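Local coordinates for protein probable adenylyl-sulfate kinase (Synechocystis sp., PDB 5CB8) that catalyses the ATP-dependent phosphorylation of adenosine 5'-phosphosulfate to 3'-phosphoadenylyl sulfate, a step in sulfate activation, at residues V26-T31 with Q187-L192. Numbering follows the deposited sequence.
Sequences VTIWLT and QKLVDL
Flat groups stand aside where Leu189 meets Val26 and Ile28. The indole of Trp29 lies on the other face of the strand, with Thr27 CG2 in plane at its edge, the Phe122 ring meeting it with planes about 30° apart and NE1 hydrogen-bonded to Ser106 OG. On the helix, the Gln187 amide keeps Asp191 OD1 nearly in its plane, NE2 giving a 2.9 Å hydrogen bond to the syn side of that oxygen, though tilted 34° out of the carboxylate plane. The contact itself is purely aliphatic. Ile28 and Leu189 meet tip to tip, Ile28 CD1 lying 3.6 Å from Leu189 CD1. The extended Ile28 chain carries that methyl out to the helix. Val26 CG1, set between its backbone N and carbonyl carbon (chi1 59°), approaches Leu189 CD2 obliquely at 4.1 Å. This is alpha/beta packing in a P-loop kinase fold: helix 178-191 lies against one face of the parallel sheet, helix 76-94 against the other, and central strand 26-31 runs into the probable ATP-binding loop beginning at Gly32. Replacing Leu189 with an alanine would remove both methyls and would probably leave a gap facing Ile28 CD1 and Val26 CG1. Leu123 and Ile195 also touch Leu189.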
ATOM      1  N   VAL B  26     -14.679   4.088  -0.070  1.00 20.62           N
ATOM      2  CA  VAL B  26     -14.508   5.384  -0.707  1.00 19.46           C
ATOM      3  C   VAL B  26     -13.194   6.022  -0.265  1.00 19.22           C
ATOM      4  O   VAL B  26     -12.791   5.908   0.899  1.00 21.72           O
ATOM      5  CB  VAL B  26     -15.734   6.324  -0.421  1.00 22.04           C
ATOM      6  CG1 VAL B  26     -15.920   6.544   1.070  1.00 22.16           C
ATOM      7  CG2 VAL B  26     -15.589   7.654  -1.153  1.00 20.68           C
ATOM      8  N   THR B  27     -12.502   6.657  -1.203  1.00 17.70           N
ATOM      9  CA  THR B  27     -11.325   7.450  -0.865  1.00 16.81           C
ATOM     10  C   THR B  27     -11.726   8.916  -0.765  1.00 24.81           C
ATOM     11  O   THR B  27     -12.232   9.498  -1.728  1.00 22.06           O
ATOM     12  CB  THR B  27     -10.228   7.285  -1.917  1.00 16.40           C
ATOM     13  OG1 THR B  27      -9.707   5.948  -1.839  1.00 19.99           O
ATOM     14  CG2 THR B  27      -9.091   8.283  -1.686  1.00 16.13           C
ATOM     15  N   ILE B  28     -11.524   9.499   0.412  1.00 19.73           N
ATOM     16  CA  ILE B  28     -11.793  10.916   0.629  1.00 17.71           C
ATOM     17  C   ILE B  28     -10.447  11.631   0.556  1.00 16.71           C
ATOM     18  O   ILE B  28      -9.593  11.436   1.427  1.00 17.38           O
ATOM     19  CB  ILE B  28     -12.466  11.143   1.998  1.00 19.21           C
ATOM     20  CG1 ILE B  28     -13.740  10.290   2.102  1.00 20.16           C
ATOM     21  CG2 ILE B  28     -12.779  12.631   2.220  1.00 17.85           C
ATOM     22  CD1 ILE B  28     -14.308  10.219   3.502  1.00 22.10           C
ATOM     23  N   TRP B  29     -10.256  12.443  -0.487  1.00 14.55           N
ATOM     24  CA  TRP B  29      -8.928  12.942  -0.847  1.00 13.85           C
ATOM     25  C   TRP B  29      -8.785  14.441  -0.594  1.00 14.62           C
ATOM     26  O   TRP B  29      -9.318  15.260  -1.350  1.00 16.63           O
ATOM     27  CB  TRP B  29      -8.630  12.646  -2.327  1.00 13.67           C
ATOM     28  CG  TRP B  29      -7.202  12.906  -2.720  1.00 13.13           C
ATOM     29  CD1 TRP B  29      -6.614  14.124  -2.933  1.00 12.99           C
ATOM     30  CD2 TRP B  29      -6.177  11.924  -2.942  1.00 13.18           C
ATOM     31  NE1 TRP B  29      -5.289  13.958  -3.271  1.00 16.06           N
ATOM     32  CE2 TRP B  29      -4.999  12.618  -3.282  1.00 15.36           C
ATOM     33  CE3 TRP B  29      -6.150  10.523  -2.880  1.00 14.21           C
ATOM     34  CZ2 TRP B  29      -3.797  11.961  -3.555  1.00 12.84           C
ATOM     35  CZ3 TRP B  29      -4.957   9.870  -3.160  1.00 13.86           C
ATOM     36  CH2 TRP B  29      -3.797  10.589  -3.497  1.00 13.42           C
ATOM     37  N   LEU B  30      -8.059  14.796   0.466  1.00 13.78           N
ATOM     38  CA  LEU B  30      -7.872  16.200   0.818  1.00 16.17           C
ATOM     39  C   LEU B  30      -6.596  16.750   0.171  1.00 15.86           C
ATOM     40  O   LEU B  30      -5.488  16.264   0.429  1.00 15.03           O
ATOM     41  CB  LEU B  30      -7.826  16.381   2.341  1.00 15.77           C
ATOM     42  CG  LEU B  30      -9.194  16.482   3.033  1.00 18.49           C
ATOM     43  CD1 LEU B  30     -10.002  15.214   2.857  1.00 18.32           C
ATOM     44  CD2 LEU B  30      -9.056  16.795   4.518  1.00 18.05           C
ATOM     45  N   THR B  31      -6.768  17.760  -0.679  1.00 13.45           N
ATOM     46  CA  THR B  31      -5.658  18.405  -1.357  1.00 12.17           C
ATOM     47  C   THR B  31      -5.630  19.886  -0.965  1.00 16.29           C
ATOM     48  O   THR B  31      -6.669  20.468  -0.676  1.00 15.92           O
ATOM     49  CB  THR B  31      -5.804  18.251  -2.896  1.00 12.05           C
ATOM     50  OG1 THR B  31      -4.734  18.926  -3.562  1.00 15.06           O
ATOM     51  CG2 THR B  31      -7.135  18.816  -3.379  1.00 13.17           C
ATOM     52  N   GLN B 187     -21.733  15.392   5.024  1.00 27.38           N
ATOM     53  CA  GLN B 187     -23.009  15.483   4.325  1.00 27.74           C
ATOM     54  C   GLN B 187     -22.883  14.961   2.897  1.00 24.18           C
ATOM     55  O   GLN B 187     -23.813  14.349   2.366  1.00 24.41           O
ATOM     56  CB  GLN B 187     -23.538  16.924   4.328  1.00 24.16           C
ATOM     57  CG  GLN B 187     -24.956  17.045   3.794  1.00 31.83           C
ATOM     58  CD  GLN B 187     -25.945  16.236   4.609  1.00 34.59           C
ATOM     59  OE1 GLN B 187     -25.973  16.323   5.838  1.00 35.10           O
ATOM     60  NE2 GLN B 187     -26.758  15.433   3.928  1.00 29.15           N
ATOM     61  N   LYS B 188     -21.731  15.200   2.280  1.00 22.92           N
ATOM     62  CA  LYS B 188     -21.489  14.706   0.928  1.00 24.83           C
ATOM     63  C   LYS B 188     -21.447  13.176   0.935  1.00 27.68           C
ATOM     64  O   LYS B 188     -21.990  12.517   0.036  1.00 22.12           O
ATOM     65  CB  LYS B 188     -20.184  15.282   0.373  1.00 25.53           C
ATOM     66  CG  LYS B 188     -19.864  14.843  -1.055  1.00 21.07           C
ATOM     67  CD  LYS B 188     -20.958  15.276  -2.039  1.00 27.93           C
ATOM     68  CE  LYS B 188     -20.988  16.785  -2.216  1.00 32.83           C
ATOM     69  NZ  LYS B 188     -21.993  17.235  -3.234  1.00 40.25           N
ATOM     70  N   LEU B 189     -20.803  12.615   1.956  1.00 22.85           N
ATOM     71  CA  LEU B 189     -20.772  11.161   2.132  1.00 21.87           C
ATOM     72  C   LEU B 189     -22.178  10.586   2.319  1.00 23.38           C
ATOM     73  O   LEU B 189     -22.486   9.489   1.837  1.00 25.07           O
ATOM     74  CB  LEU B 189     -19.908  10.795   3.333  1.00 22.98           C
ATOM     75  CG  LEU B 189     -18.403  10.993   3.200  1.00 23.13           C
ATOM     76  CD1 LEU B 189     -17.748  10.784   4.555  1.00 21.75           C
ATOM     77  CD2 LEU B 189     -17.825  10.037   2.163  1.00 22.72           C
ATOM     78  N   VAL B 190     -23.030  11.325   3.027  1.00 24.61           N
ATOM     79  CA  VAL B 190     -24.413  10.898   3.210  1.00 28.83           C
ATOM     80  C   VAL B 190     -25.191  10.986   1.904  1.00 32.80           C
ATOM     81  O   VAL B 190     -25.892  10.034   1.522  1.00 29.78           O
ATOM     82  CB  VAL B 190     -25.130  11.729   4.293  1.00 25.63           C
ATOM     83  CG1 VAL B 190     -26.634  11.467   4.261  1.00 28.72           C
ATOM     84  CG2 VAL B 190     -24.565  11.406   5.667  1.00 26.42           C
ATOM     85  N   ASP B 191     -25.073  12.126   1.222  1.00 27.64           N
ATOM     86  CA  ASP B 191     -25.820  12.352  -0.014  1.00 31.56           C
ATOM     87  C   ASP B 191     -25.521  11.271  -1.041  1.00 30.51           C
ATOM     88  O   ASP B 191     -26.424  10.778  -1.711  1.00 31.47           O
ATOM     89  CB  ASP B 191     -25.490  13.719  -0.621  1.00 30.38           C
ATOM     90  CG  ASP B 191     -25.961  14.874   0.237  1.00 38.50           C
ATOM     91  OD1 ASP B 191     -26.765  14.641   1.169  1.00 34.57           O
ATOM     92  OD2 ASP B 191     -25.528  16.020  -0.030  1.00 36.60           O
ATOM     93  N   LEU B 192     -24.244  10.913  -1.153  1.00 33.40           N
ATOM     94  CA  LEU B 192     -23.796   9.914  -2.114  1.00 30.56           C
ATOM     95  C   LEU B 192     -23.902   8.502  -1.547  1.00 29.29           C
ATOM     96  O   LEU B 192     -23.437   7.543  -2.167  1.00 30.10           O
ATOM     97  CB  LEU B 192     -22.356  10.192  -2.533  1.00 29.38           C
ATOM     98  CG  LEU B 192     -22.109  11.543  -3.190  1.00 33.13           C
ATOM     99  CD1 LEU B 192     -20.633  11.713  -3.466  1.00 25.58           C
ATOM    100  CD2 LEU B 192     -22.901  11.649  -4.472  1.00 36.28           C
TER